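Local coordinates for PpBBE-like 1 D396N (Physcomitrella patens subsp. patens, PDB 6EO5), which is a variant of a moss berberine bridge enzyme-like flavoprotein, with bi-covalently bound FAD, that oxidises cellobiose, at residues 439-444 / 464-469; 173-178 / 195-200; 227-232 / 283-288. All blocks are in the same frame, centred on the assembly; numbering follows the deposited sequence.

Interaction 1: residues 439-444 / 464-469; sequences SAYYGS and FPQSIP
In the C-terminal berberine-like region, beside the FAD site, Tyr441 and Tyr442 at the end of helix 438-442 meet Gln466 and Ile468 of the loop that follows helix 446-456, an amide against one ring and a methyl against the other. Gln466 NE2 arrives at the edge of the Tyr441 ring, close to its plane and 3.8 Å from CE2; the ring and amide planes are 59° apart, and the two side chains cross at about a right angle. No hydrogen bond joins the pair; the amide is satisfied elsewhere: NE2 bonds to Asp433 O and weakly to Met436 O, while OE1 bonds to Tyr86 OH. Partners at both ends fix the rotation of the amide, and glutamine suits this buried spot because it can donate and accept at once. Ile468, suited by its longer branch to reach a buried ring, brings CD1 to 3.5 Å from Tyr442 CE2. Tyr442 CG stands anti to the carbonyl carbon (chi1 -61°), which directs the ring off the helix to meet that methyl; Tyr441 CB lies over the centre of one face of the same ring. Helix 446-456 closes this apolar side, with Leu449 touching both Tyr442 and Ile468.

Interaction 2: residues 173-178 / 195-200; sequences VQLVAA and FAIRGA
Strand 170-176 and helix 191-200 come nearest, in these segments, at Val173 and Ile197, whose CA atoms are 8.3 Å apart, a spacing bridged by branched aliphatic side chains and by no hydrogen bond. Both Val173 and Leu175, two residues apart on the strand, direct their CB atoms toward the helix, and Ile197 answers them with different branches. Val173 and Ile197 meet tip to tip: Ile197 CD1 lies 3.6 Å from Val173 CG1 and 4.0 Å from Val173 CG2. With chi1 at 65°, CG1 of Ile197 sits between its backbone N and carbonyl carbon, carrying CD1 to the valine and leaving CG2 to face Leu175, whose CD2 is a looser 4.5 Å from it. Beta-branched valine suits an extended strand, and isoleucine supplies two arms from one helical position. The contact belongs to a beta-alpha-beta crossover in which helix 191-200 connects strands 182-186 and 207-217, both paired antiparallel with 170-176. Val173 and Leu175 also touch Phe211 and Val208 of strand 207-217, respectively. Val176 packs instead on helix 57-70, whereas Ala196 and Ala200 rest against Leu449 of helix 446-456.

Interaction 3: residues 227-232 / 283-288; sequences YRWNDK and KTFLAS
Tyr227 and Trp229 project from strand 222-230 of the seven-stranded antiparallel sheet to receive Phe285 and Leu286 of helix 279-288, a helix packed on the sheet. The short strand and helix axes run nearly parallel, 16° apart, with a closest approach of 11.5 Å, and large side chains fill that space. The clearest bump is a methyl group of Leu286. Its CD2 stands over the middle of the Tyr227 ring, 3.7 Å from the centroid and 8° off the ring normal, a CH-pi contact in which a compact methyl fits a flat aromatic face. The other methyl, CD1, reaches on toward the phenol end of the same ring. Phe285 fills the corner between the two strand aromatics. Its CG is anti to the backbone N (chi1 169°), which sends the ring toward the sheet, where CE2 lies 4.1 Å from Tyr227 CD2, the two side chains passing in opposite directions. A flat phenyl suits this slot, which Phe242 of helix 235-246 and Leu267 of strand 264-271 also line. The polar ends of the strand residues find partners away from the apolar contact: Tyr227 OH bonds to Glu297 OE2, and Trp229 NE1 to Pro291 O. Trp229 meets the phenyl with the far end of its indole, Phe285 CE2 lying at the ring edge, in its plane, 3.9 Å from Trp229 CH2.

Interactions 1 and 2 adjoin each other, their centres 15 Å apart, and both lie near the flavin: the side chain of Gln466 is about 8 Å from the FAD and that of Leu175 about 6 Å. Tyr442 CE1 lies 3.5 Å from Gly199 O, and it and Ile468 CD1 both pack on Ala200 CB, so the C-terminal region rests directly on these two residues; Leu449 of helix 446-456 is a neighbour common to both. Interaction 3 is remote. Its centre is 38 Å from that of interaction 1 and 42 Å from that of interaction 2, and it lies on strand 222-230, next to the edge strand 294-300 of the seven-stranded sheet.

Interaction 1: residues 439-444 / 464-469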
ATOM      1  N   SER A 439     -14.332  -4.901 -10.376  1.00 46.46           N
ATOM      2  CA  SER A 439     -15.463  -4.729  -9.471  1.00 46.79           C
ATOM      3  C   SER A 439     -15.110  -5.114  -8.044  1.00 54.81           C
ATOM      4  O   SER A 439     -15.734  -4.610  -7.098  1.00 51.29           O
ATOM      5  CB  SER A 439     -16.660  -5.556  -9.937  1.00 49.95           C
ATOM      6  OG  SER A 439     -16.318  -6.928 -10.083  1.00 51.05           O
ATOM      7  N   ALA A 440     -14.125  -6.001  -7.868  1.00 51.42           N
ATOM      8  CA  ALA A 440     -13.724  -6.373  -6.518  1.00 54.00           C
ATOM      9  C   ALA A 440     -12.993  -5.231  -5.816  1.00 53.45           C
ATOM     10  O   ALA A 440     -13.043  -5.128  -4.582  1.00 50.94           O
ATOM     11  CB  ALA A 440     -12.854  -7.621  -6.554  1.00 44.99           C
ATOM     12  N   TYR A 441     -12.319  -4.367  -6.578  1.00 52.11           N
ATOM     13  CA  TYR A 441     -11.603  -3.251  -5.975  1.00 54.84           C
ATOM     14  C   TYR A 441     -12.458  -1.996  -5.884  1.00 53.25           C
ATOM     15  O   TYR A 441     -12.346  -1.243  -4.915  1.00 56.04           O
ATOM     16  CB  TYR A 441     -10.334  -2.932  -6.767  1.00 55.45           C
ATOM     17  CG  TYR A 441      -9.269  -4.001  -6.703  1.00 56.25           C
ATOM     18  CD1 TYR A 441      -8.725  -4.398  -5.485  1.00 53.02           C
ATOM     19  CD2 TYR A 441      -8.797  -4.607  -7.862  1.00 50.62           C
ATOM     20  CE1 TYR A 441      -7.740  -5.372  -5.431  1.00 51.66           C
ATOM     21  CE2 TYR A 441      -7.817  -5.575  -7.815  1.00 51.46           C
ATOM     22  CZ  TYR A 441      -7.287  -5.952  -6.598  1.00 52.37           C
ATOM     23  OH  TYR A 441      -6.304  -6.918  -6.552  1.00 54.14           O
ATOM     24  N   TYR A 442     -13.333  -1.768  -6.856  1.00 53.48           N
ATOM     25  CA  TYR A 442     -13.970  -0.475  -7.003  1.00 52.58           C
ATOM     26  C   TYR A 442     -15.492  -0.508  -6.889  1.00 56.52           C
ATOM     27  O   TYR A 442     -16.081   0.537  -6.594  1.00 55.96           O
ATOM     28  CB  TYR A 442     -13.537   0.152  -8.341  1.00 52.53           C
ATOM     29  CG  TYR A 442     -12.030   0.376  -8.413  1.00 54.00           C
ATOM     30  CD1 TYR A 442     -11.352   1.052  -7.389  1.00 59.65           C
ATOM     31  CD2 TYR A 442     -11.280  -0.100  -9.478  1.00 52.06           C
ATOM     32  CE1 TYR A 442      -9.964   1.260  -7.440  1.00 55.07           C
ATOM     33  CE2 TYR A 442      -9.899   0.098  -9.537  1.00 55.20           C
ATOM     34  CZ  TYR A 442      -9.248   0.772  -8.515  1.00 58.93           C
ATOM     35  OH  TYR A 442      -7.886   0.963  -8.574  1.00 65.12           O
ATOM     36  N   GLY A 443     -16.135  -1.660  -7.106  1.00 53.02           N
ATOM     37  CA  GLY A 443     -17.557  -1.823  -6.801  1.00 51.87           C
ATOM     38  C   GLY A 443     -18.464  -0.700  -7.293  1.00 59.60           C
ATOM     39  O   GLY A 443     -18.469  -0.351  -8.481  1.00 59.28           O
ATOM     40  N   SER A 444     -19.243  -0.119  -6.363  1.00 62.57           N
ATOM     41  CA  SER A 444     -20.261   0.886  -6.707  1.00 64.68           C
ATOM     42  C   SER A 444     -19.677   2.164  -7.287  1.00 64.95           C
ATOM     43  O   SER A 444     -20.431   2.967  -7.844  1.00 65.88           O
ATOM     44  CB  SER A 444     -21.097   1.300  -5.490  1.00 60.74           C
ATOM     45  OG  SER A 444     -21.758   0.212  -4.868  1.00 72.55           O
ATOM     46  N   PHE A 464      -2.288   0.231 -17.894  1.00 60.10           N
ATOM     47  CA  PHE A 464      -1.594  -0.990 -17.507  1.00 59.20           C
ATOM     48  C   PHE A 464      -2.653  -2.080 -17.385  1.00 56.74           C
ATOM     49  O   PHE A 464      -3.849  -1.787 -17.496  1.00 58.63           O
ATOM     50  CB  PHE A 464      -0.809  -0.794 -16.192  1.00 59.67           C
ATOM     51  CG  PHE A 464      -1.664  -0.405 -15.010  1.00 59.59           C
ATOM     52  CD1 PHE A 464      -2.166   0.880 -14.888  1.00 58.45           C
ATOM     53  CD2 PHE A 464      -1.941  -1.324 -14.005  1.00 58.68           C
ATOM     54  CE1 PHE A 464      -2.946   1.235 -13.808  1.00 60.11           C
ATOM     55  CE2 PHE A 464      -2.722  -0.973 -12.923  1.00 54.05           C
ATOM     56  CZ  PHE A 464      -3.226   0.304 -12.828  1.00 56.26           C
ATOM     57  N   PRO A 465      -2.257  -3.370 -17.191  1.00 54.28           N
ATOM     58  CA  PRO A 465      -3.282  -4.431 -17.195  1.00 51.22           C
ATOM     59  C   PRO A 465      -4.506  -4.175 -16.321  1.00 54.85           C
ATOM     60  O   PRO A 465      -5.551  -4.771 -16.587  1.00 58.54           O
ATOM     61  CB  PRO A 465      -2.508  -5.661 -16.711  1.00 50.24           C
ATOM     62  CG  PRO A 465      -1.168  -5.455 -17.267  1.00 56.01           C
ATOM     63  CD  PRO A 465      -0.901  -3.957 -17.194  1.00 56.13           C
ATOM     64  N   GLN A 466      -4.433  -3.298 -15.312  1.00 54.55           N
ATOM     65  CA  GLN A 466      -5.604  -3.019 -14.485  1.00 51.91           C
ATOM     66  C   GLN A 466      -5.822  -1.520 -14.304  1.00 57.15           C
ATOM     67  O   GLN A 466      -6.208  -1.056 -13.230  1.00 59.03           O
ATOM     68  CB  GLN A 466      -5.504  -3.731 -13.140  1.00 55.49           C
ATOM     69  CG  GLN A 466      -6.017  -5.165 -13.189  1.00 49.96           C
ATOM     70  CD  GLN A 466      -5.554  -5.999 -12.016  1.00 56.66           C
ATOM     71  OE1 GLN A 466      -4.352  -6.139 -11.777  1.00 60.58           O
ATOM     72  NE2 GLN A 466      -6.505  -6.556 -11.271  1.00 53.64           N
ATOM     73  N   SER A 467      -5.607  -0.739 -15.358  1.00 56.54           N
ATOM     74  CA  SER A 467      -5.995   0.662 -15.344  1.00 58.49           C
ATOM     75  C   SER A 467      -7.512   0.807 -15.486  1.00 61.02           C
ATOM     76  O   SER A 467      -8.211  -0.088 -15.970  1.00 59.57           O
ATOM     77  CB  SER A 467      -5.284   1.429 -16.464  1.00 61.76           C
ATOM     78  OG  SER A 467      -5.367   0.753 -17.711  1.00 61.13           O
ATOM     79  N   ILE A 468      -8.025   1.948 -15.042  1.00 59.49           N
ATOM     80  CA  ILE A 468      -9.464   2.176 -15.202  1.00 60.16           C
ATOM     81  C   ILE A 468      -9.796   2.176 -16.692  1.00 62.21           C
ATOM     82  O   ILE A 468      -9.087   2.828 -17.488  1.00 64.39           O
ATOM     83  CB  ILE A 468      -9.885   3.496 -14.522  1.00 58.01           C
ATOM     84  CG1 ILE A 468      -9.445   3.520 -13.048  1.00 59.57           C
ATOM     85  CG2 ILE A 468     -11.384   3.686 -14.596  1.00 56.89           C
ATOM     86  CD1 ILE A 468     -10.060   2.429 -12.167  1.00 52.16           C
ATOM     87  N   PRO A 469     -10.798   1.426 -17.135  1.00 62.47           N
ATOM     88  CA  PRO A 469     -11.092   1.338 -18.570  1.00 62.12           C
ATOM     89  C   PRO A 469     -11.897   2.530 -19.072  1.00 62.27           C
ATOM     90  O   PRO A 469     -12.409   3.344 -18.306  1.00 66.44           O
ATOM     91  CB  PRO A 469     -11.906   0.045 -18.671  1.00 58.21           C
ATOM     92  CG  PRO A 469     -12.573  -0.066 -17.352  1.00 59.49           C
ATOM     93  CD  PRO A 469     -11.606   0.480 -16.342  1.00 60.31           C
TER

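Interaction 2: residues 173-178 / 195-200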
ATOM      1  N   VAL A 173      -3.811  16.980  -4.577  1.00 60.83           N
ATOM      2  CA  VAL A 173      -2.704  16.515  -5.406  1.00 63.37           C
ATOM      3  C   VAL A 173      -2.508  17.491  -6.555  1.00 66.71           C
ATOM      4  O   VAL A 173      -3.405  18.254  -6.920  1.00 70.00           O
ATOM      5  CB  VAL A 173      -2.916  15.095  -5.992  1.00 62.71           C
ATOM      6  CG1 VAL A 173      -2.866  14.043  -4.911  1.00 62.73           C
ATOM      7  CG2 VAL A 173      -4.220  15.026  -6.762  1.00 58.91           C
ATOM      8  N   GLN A 174      -1.315  17.437  -7.139  1.00 65.47           N
ATOM      9  CA  GLN A 174      -1.044  18.036  -8.435  1.00 67.49           C
ATOM     10  C   GLN A 174      -0.468  16.968  -9.344  1.00 70.24           C
ATOM     11  O   GLN A 174       0.419  16.214  -8.927  1.00 66.26           O
ATOM     12  CB  GLN A 174      -0.070  19.190  -8.328  1.00 68.97           C
ATOM     13  CG  GLN A 174      -0.562  20.245  -7.393  1.00 77.50           C
ATOM     14  CD  GLN A 174       0.351  21.423  -7.374  1.00 81.60           C
ATOM     15  OE1 GLN A 174       1.310  21.488  -8.156  1.00 86.33           O
ATOM     16  NE2 GLN A 174       0.071  22.373  -6.486  1.00 80.41           N
ATOM     17  N   LEU A 175      -0.969  16.908 -10.578  1.00 67.80           N
ATOM     18  CA  LEU A 175      -0.502  15.920 -11.538  1.00 68.39           C
ATOM     19  C   LEU A 175      -0.382  16.547 -12.921  1.00 70.39           C
ATOM     20  O   LEU A 175      -0.975  17.587 -13.214  1.00 70.99           O
ATOM     21  CB  LEU A 175      -1.430  14.690 -11.590  1.00 68.41           C
ATOM     22  CG  LEU A 175      -2.885  14.903 -12.003  1.00 69.48           C
ATOM     23  CD1 LEU A 175      -3.070  14.616 -13.488  1.00 67.39           C
ATOM     24  CD2 LEU A 175      -3.786  14.025 -11.155  1.00 71.49           C
ATOM     25  N   VAL A 176       0.403  15.885 -13.764  1.00 72.38           N
ATOM     26  CA  VAL A 176       0.513  16.186 -15.185  1.00 70.19           C
ATOM     27  C   VAL A 176      -0.450  15.261 -15.918  1.00 70.55           C
ATOM     28  O   VAL A 176      -0.275  14.036 -15.897  1.00 69.38           O
ATOM     29  CB  VAL A 176       1.958  15.994 -15.678  1.00 70.12           C
ATOM     30  CG1 VAL A 176       2.055  16.179 -17.185  1.00 66.48           C
ATOM     31  CG2 VAL A 176       2.886  16.945 -14.947  1.00 68.73           C
ATOM     32  N   ALA A 177      -1.467  15.836 -16.558  1.00 69.31           N
ATOM     33  CA  ALA A 177      -2.512  15.052 -17.204  1.00 68.56           C
ATOM     34  C   ALA A 177      -2.067  14.552 -18.586  1.00 71.75           C
ATOM     35  O   ALA A 177      -0.943  14.786 -19.040  1.00 70.40           O
ATOM     36  CB  ALA A 177      -3.800  15.865 -17.303  1.00 65.44           C
ATOM     37  N   ALA A 178      -2.968  13.828 -19.260  1.00 74.87           N
ATOM     38  CA  ALA A 178      -2.600  13.185 -20.520  1.00 73.36           C
ATOM     39  C   ALA A 178      -2.344  14.210 -21.615  1.00 75.59           C
ATOM     40  O   ALA A 178      -1.465  14.008 -22.461  1.00 78.64           O
ATOM     41  CB  ALA A 178      -3.686  12.201 -20.956  1.00 67.28           C
ATOM     42  N   PHE A 195     -11.852  12.792  -6.292  1.00 61.41           N
ATOM     43  CA  PHE A 195     -12.481  11.528  -5.904  1.00 63.37           C
ATOM     44  C   PHE A 195     -11.689  10.328  -6.423  1.00 62.36           C
ATOM     45  O   PHE A 195     -11.424   9.371  -5.681  1.00 60.43           O
ATOM     46  CB  PHE A 195     -13.914  11.510  -6.431  1.00 58.95           C
ATOM     47  CG  PHE A 195     -14.633  10.223  -6.229  1.00 57.80           C
ATOM     48  CD1 PHE A 195     -14.494   9.181  -7.141  1.00 59.20           C
ATOM     49  CD2 PHE A 195     -15.506  10.071  -5.171  1.00 60.19           C
ATOM     50  CE1 PHE A 195     -15.176   7.996  -6.980  1.00 55.41           C
ATOM     51  CE2 PHE A 195     -16.200   8.880  -4.999  1.00 60.85           C
ATOM     52  CZ  PHE A 195     -16.030   7.842  -5.905  1.00 59.09           C
ATOM     53  N   ALA A 196     -11.291  10.367  -7.695  1.00 57.15           N
ATOM     54  CA  ALA A 196     -10.657   9.206  -8.309  1.00 59.22           C
ATOM     55  C   ALA A 196      -9.313   8.873  -7.666  1.00 62.87           C
ATOM     56  O   ALA A 196      -8.984   7.690  -7.495  1.00 64.23           O
ATOM     57  CB  ALA A 196     -10.483   9.436  -9.811  1.00 56.46           C
ATOM     58  N   ILE A 197      -8.507   9.888  -7.328  1.00 59.67           N
ATOM     59  CA  ILE A 197      -7.131   9.604  -6.918  1.00 57.86           C
ATOM     60  C   ILE A 197      -7.069   9.086  -5.483  1.00 58.06           C
ATOM     61  O   ILE A 197      -6.055   8.498  -5.089  1.00 57.67           O
ATOM     62  CB  ILE A 197      -6.206  10.829  -7.101  1.00 63.50           C
ATOM     63  CG1 ILE A 197      -6.603  11.980  -6.175  1.00 63.42           C
ATOM     64  CG2 ILE A 197      -6.173  11.309  -8.548  1.00 56.97           C
ATOM     65  CD1 ILE A 197      -5.849  11.985  -4.837  1.00 61.01           C
ATOM     66  N   ARG A 198      -8.127   9.284  -4.693  1.00 53.78           N
ATOM     67  CA  ARG A 198      -8.223   8.733  -3.341  1.00 55.85           C
ATOM     68  C   ARG A 198      -8.725   7.285  -3.390  1.00 59.91           C
ATOM     69  O   ARG A 198      -9.834   6.957  -2.962  1.00 58.73           O
ATOM     70  CB  ARG A 198      -9.134   9.604  -2.486  1.00 57.81           C
ATOM     71  CG  ARG A 198      -8.487  10.882  -1.995  1.00 59.51           C
ATOM     72  CD  ARG A 198      -9.355  12.111  -2.247  1.00 60.96           C
ATOM     73  NE  ARG A 198     -10.288  12.427  -1.166  1.00 60.94           N
ATOM     74  CZ  ARG A 198     -11.578  12.704  -1.348  1.00 59.80           C
ATOM     75  NH1 ARG A 198     -12.097  12.712  -2.568  1.00 58.65           N
ATOM     76  NH2 ARG A 198     -12.348  12.992  -0.310  1.00 60.73           N
ATOM     77  N   GLY A 199      -7.870   6.403  -3.912  1.00 55.23           N
ATOM     78  CA  GLY A 199      -8.238   5.006  -4.027  1.00 58.91           C
ATOM     79  C   GLY A 199      -7.992   4.365  -5.387  1.00 63.83           C
ATOM     80  O   GLY A 199      -7.766   3.152  -5.473  1.00 56.23           O
ATOM     81  N   ALA A 200      -8.034   5.159  -6.464  1.00 59.97           N
ATOM     82  CA  ALA A 200      -7.786   4.626  -7.799  1.00 61.30           C
ATOM     83  C   ALA A 200      -6.774   5.464  -8.573  1.00 61.82           C
ATOM     84  O   ALA A 200      -6.781   5.447  -9.805  1.00 62.74           O
ATOM     85  CB  ALA A 200      -9.092   4.507  -8.591  1.00 54.51           C
TER

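Interaction 3: residues 227-232 / 283-288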
ATOM      1  N   TYR A 227       2.511 -10.365  20.601  1.00 54.49           N
ATOM      2  CA  TYR A 227       2.366 -11.653  21.268  1.00 54.22           C
ATOM      3  C   TYR A 227       2.513 -12.729  20.205  1.00 59.53           C
ATOM      4  O   TYR A 227       1.756 -12.745  19.228  1.00 61.42           O
ATOM      5  CB  TYR A 227       1.019 -11.760  21.991  1.00 53.34           C
ATOM      6  CG  TYR A 227       0.720 -10.556  22.856  1.00 58.25           C
ATOM      7  CD1 TYR A 227       1.431 -10.323  24.032  1.00 59.14           C
ATOM      8  CD2 TYR A 227      -0.250  -9.634  22.490  1.00 56.53           C
ATOM      9  CE1 TYR A 227       1.176  -9.216  24.818  1.00 56.03           C
ATOM     10  CE2 TYR A 227      -0.515  -8.521  23.277  1.00 56.59           C
ATOM     11  CZ  TYR A 227       0.205  -8.320  24.442  1.00 57.87           C
ATOM     12  OH  TYR A 227      -0.051  -7.221  25.232  1.00 54.75           O
ATOM     13  N   ARG A 228       3.472 -13.632  20.406  1.00 60.42           N
ATOM     14  CA  ARG A 228       3.963 -14.526  19.369  1.00 57.36           C
ATOM     15  C   ARG A 228       3.922 -15.972  19.854  1.00 60.48           C
ATOM     16  O   ARG A 228       4.131 -16.241  21.040  1.00 59.59           O
ATOM     17  CB  ARG A 228       5.393 -14.102  18.985  1.00 58.04           C
ATOM     18  CG  ARG A 228       5.994 -14.858  17.860  1.00 61.77           C
ATOM     19  CD  ARG A 228       7.198 -14.122  17.290  1.00 65.64           C
ATOM     20  NE  ARG A 228       7.804 -14.923  16.221  1.00 65.68           N
ATOM     21  CZ  ARG A 228       8.693 -14.466  15.344  1.00 66.03           C
ATOM     22  NH1 ARG A 228       9.087 -13.191  15.389  1.00 67.60           N
ATOM     23  NH2 ARG A 228       9.178 -15.288  14.415  1.00 66.54           N
ATOM     24  N   TRP A 229       3.630 -16.900  18.938  1.00 61.76           N
ATOM     25  CA  TRP A 229       3.620 -18.337  19.213  1.00 58.62           C
ATOM     26  C   TRP A 229       4.280 -19.086  18.063  1.00 62.08           C
ATOM     27  O   TRP A 229       4.376 -18.587  16.940  1.00 60.28           O
ATOM     28  CB  TRP A 229       2.215 -18.927  19.359  1.00 58.04           C
ATOM     29  CG  TRP A 229       1.404 -18.530  20.534  1.00 59.65           C
ATOM     30  CD1 TRP A 229       1.202 -19.258  21.677  1.00 61.59           C
ATOM     31  CD2 TRP A 229       0.608 -17.346  20.665  1.00 58.32           C
ATOM     32  NE1 TRP A 229       0.352 -18.585  22.518  1.00 57.34           N
ATOM     33  CE2 TRP A 229      -0.028 -17.411  21.924  1.00 56.79           C
ATOM     34  CE3 TRP A 229       0.384 -16.233  19.851  1.00 55.24           C
ATOM     35  CZ2 TRP A 229      -0.876 -16.410  22.381  1.00 55.41           C
ATOM     36  CZ3 TRP A 229      -0.454 -15.237  20.309  1.00 56.92           C
ATOM     37  CH2 TRP A 229      -1.073 -15.330  21.566  1.00 56.69           C
ATOM     38  N   ASN A 230       4.693 -20.322  18.348  1.00 59.16           N
ATOM     39  CA  ASN A 230       5.289 -21.193  17.343  1.00 57.38           C
ATOM     40  C   ASN A 230       4.787 -22.602  17.643  1.00 62.73           C
ATOM     41  O   ASN A 230       5.457 -23.403  18.294  1.00 63.88           O
ATOM     42  CB  ASN A 230       6.807 -21.123  17.338  1.00 54.98           C
ATOM     43  CG  ASN A 230       7.418 -21.908  16.180  1.00 66.18           C
ATOM     44  OD1 ASN A 230       6.726 -22.287  15.223  1.00 64.57           O
ATOM     45  ND2 ASN A 230       8.718 -22.153  16.259  1.00 68.70           N
ATOM     46  N   ASP A 231       3.592 -22.894  17.145  1.00 60.75           N
ATOM     47  CA  ASP A 231       2.881 -24.118  17.470  1.00 59.68           C
ATOM     48  C   ASP A 231       1.722 -24.266  16.491  1.00 61.19           C
ATOM     49  O   ASP A 231       0.762 -23.493  16.544  1.00 62.48           O
ATOM     50  CB  ASP A 231       2.386 -24.070  18.915  1.00 63.15           C
ATOM     51  CG  ASP A 231       1.821 -25.396  19.399  1.00 68.38           C
ATOM     52  OD1 ASP A 231       1.523 -26.290  18.572  1.00 67.56           O
ATOM     53  OD2 ASP A 231       1.660 -25.536  20.634  1.00 73.56           O
ATOM     54  N   LYS A 232       1.811 -25.238  15.580  1.00 62.63           N
ATOM     55  CA  LYS A 232       0.736 -25.454  14.618  1.00 63.78           C
ATOM     56  C   LYS A 232      -0.604 -25.713  15.294  1.00 64.09           C
ATOM     57  O   LYS A 232      -1.649 -25.505  14.667  1.00 66.83           O
ATOM     58  CB  LYS A 232       1.085 -26.626  13.700  1.00 60.93           C
ATOM     59  CG  LYS A 232       1.582 -26.226  12.319  1.00 67.09           C
ATOM     60  CD  LYS A 232       2.659 -27.194  11.829  1.00 70.13           C
ATOM     61  CE  LYS A 232       2.813 -27.133  10.312  1.00 67.75           C
ATOM     62  NZ  LYS A 232       4.022 -27.871   9.832  1.00 70.19           N
ATOM     63  N   LYS A 283      -6.623  -7.575  27.194  1.00 57.18           N
ATOM     64  CA  LYS A 283      -6.901  -8.654  28.140  1.00 58.05           C
ATOM     65  C   LYS A 283      -7.761  -9.750  27.518  1.00 56.56           C
ATOM     66  O   LYS A 283      -7.497 -10.941  27.722  1.00 58.21           O
ATOM     67  CB  LYS A 283      -7.568  -8.069  29.383  1.00 63.10           C
ATOM     68  CG  LYS A 283      -8.226  -9.050  30.324  1.00 65.26           C
ATOM     69  CD  LYS A 283      -9.066  -8.250  31.318  1.00 69.77           C
ATOM     70  CE  LYS A 283      -9.877  -7.176  30.565  1.00 71.23           C
ATOM     71  NZ  LYS A 283     -10.267  -6.015  31.419  1.00 75.84           N
ATOM     72  N   THR A 284      -8.795  -9.378  26.754  1.00 52.70           N
ATOM     73  CA  THR A 284      -9.700 -10.401  26.234  1.00 54.17           C
ATOM     74  C   THR A 284      -9.045 -11.233  25.132  1.00 57.99           C
ATOM     75  O   THR A 284      -9.378 -12.416  24.973  1.00 59.00           O
ATOM     76  CB  THR A 284     -11.003  -9.768  25.734  1.00 55.91           C
ATOM     77  OG1 THR A 284     -10.745  -8.921  24.604  1.00 62.51           O
ATOM     78  CG2 THR A 284     -11.628  -8.929  26.825  1.00 50.65           C
ATOM     79  N   PHE A 285      -8.109 -10.652  24.371  1.00 54.10           N
ATOM     80  CA  PHE A 285      -7.368 -11.450  23.402  1.00 54.89           C
ATOM     81  C   PHE A 285      -6.491 -12.488  24.101  1.00 57.68           C
ATOM     82  O   PHE A 285      -6.533 -13.679  23.765  1.00 55.04           O
ATOM     83  CB  PHE A 285      -6.510 -10.557  22.498  1.00 56.37           C
ATOM     84  CG  PHE A 285      -5.527 -11.336  21.656  1.00 55.25           C
ATOM     85  CD1 PHE A 285      -5.970 -12.091  20.570  1.00 53.43           C
ATOM     86  CD2 PHE A 285      -4.172 -11.350  21.974  1.00 52.65           C
ATOM     87  CE1 PHE A 285      -5.078 -12.843  19.802  1.00 52.73           C
ATOM     88  CE2 PHE A 285      -3.275 -12.085  21.213  1.00 55.83           C
ATOM     89  CZ  PHE A 285      -3.740 -12.838  20.113  1.00 53.98           C
ATOM     90  N   LEU A 286      -5.676 -12.050  25.067  1.00 58.22           N
ATOM     91  CA  LEU A 286      -4.772 -12.968  25.753  1.00 58.35           C
ATOM     92  C   LEU A 286      -5.534 -14.031  26.525  1.00 55.95           C
ATOM     93  O   LEU A 286      -5.075 -15.172  26.636  1.00 58.32           O
ATOM     94  CB  LEU A 286      -3.849 -12.191  26.694  1.00 57.94           C
ATOM     95  CG  LEU A 286      -2.994 -11.131  26.008  1.00 54.21           C
ATOM     96  CD1 LEU A 286      -2.537 -10.084  27.017  1.00 57.51           C
ATOM     97  CD2 LEU A 286      -1.816 -11.792  25.330  1.00 51.49           C
ATOM     98  N   ALA A 287      -6.704 -13.682  27.053  1.00 54.51           N
ATOM     99  CA  ALA A 287      -7.473 -14.653  27.819  1.00 58.46           C
ATOM    100  C   ALA A 287      -7.948 -15.813  26.945  1.00 57.11           C
ATOM    101  O   ALA A 287      -8.004 -16.956  27.407  1.00 58.91           O
ATOM    102  CB  ALA A 287      -8.650 -13.958  28.502  1.00 52.19           C
ATOM    103  N   SER A 288      -8.281 -15.558  25.680  1.00 55.15           N
ATOM    104  CA  SER A 288      -8.779 -16.642  24.840  1.00 54.46           C
ATOM    105  C   SER A 288      -7.745 -17.226  23.892  1.00 59.14           C
ATOM    106  O   SER A 288      -7.979 -18.313  23.345  1.00 61.63           O
ATOM    107  CB  SER A 288      -9.986 -16.178  24.032  1.00 57.35           C
ATOM    108  OG  SER A 288     -11.123 -16.120  24.868  1.00 64.18           O
TER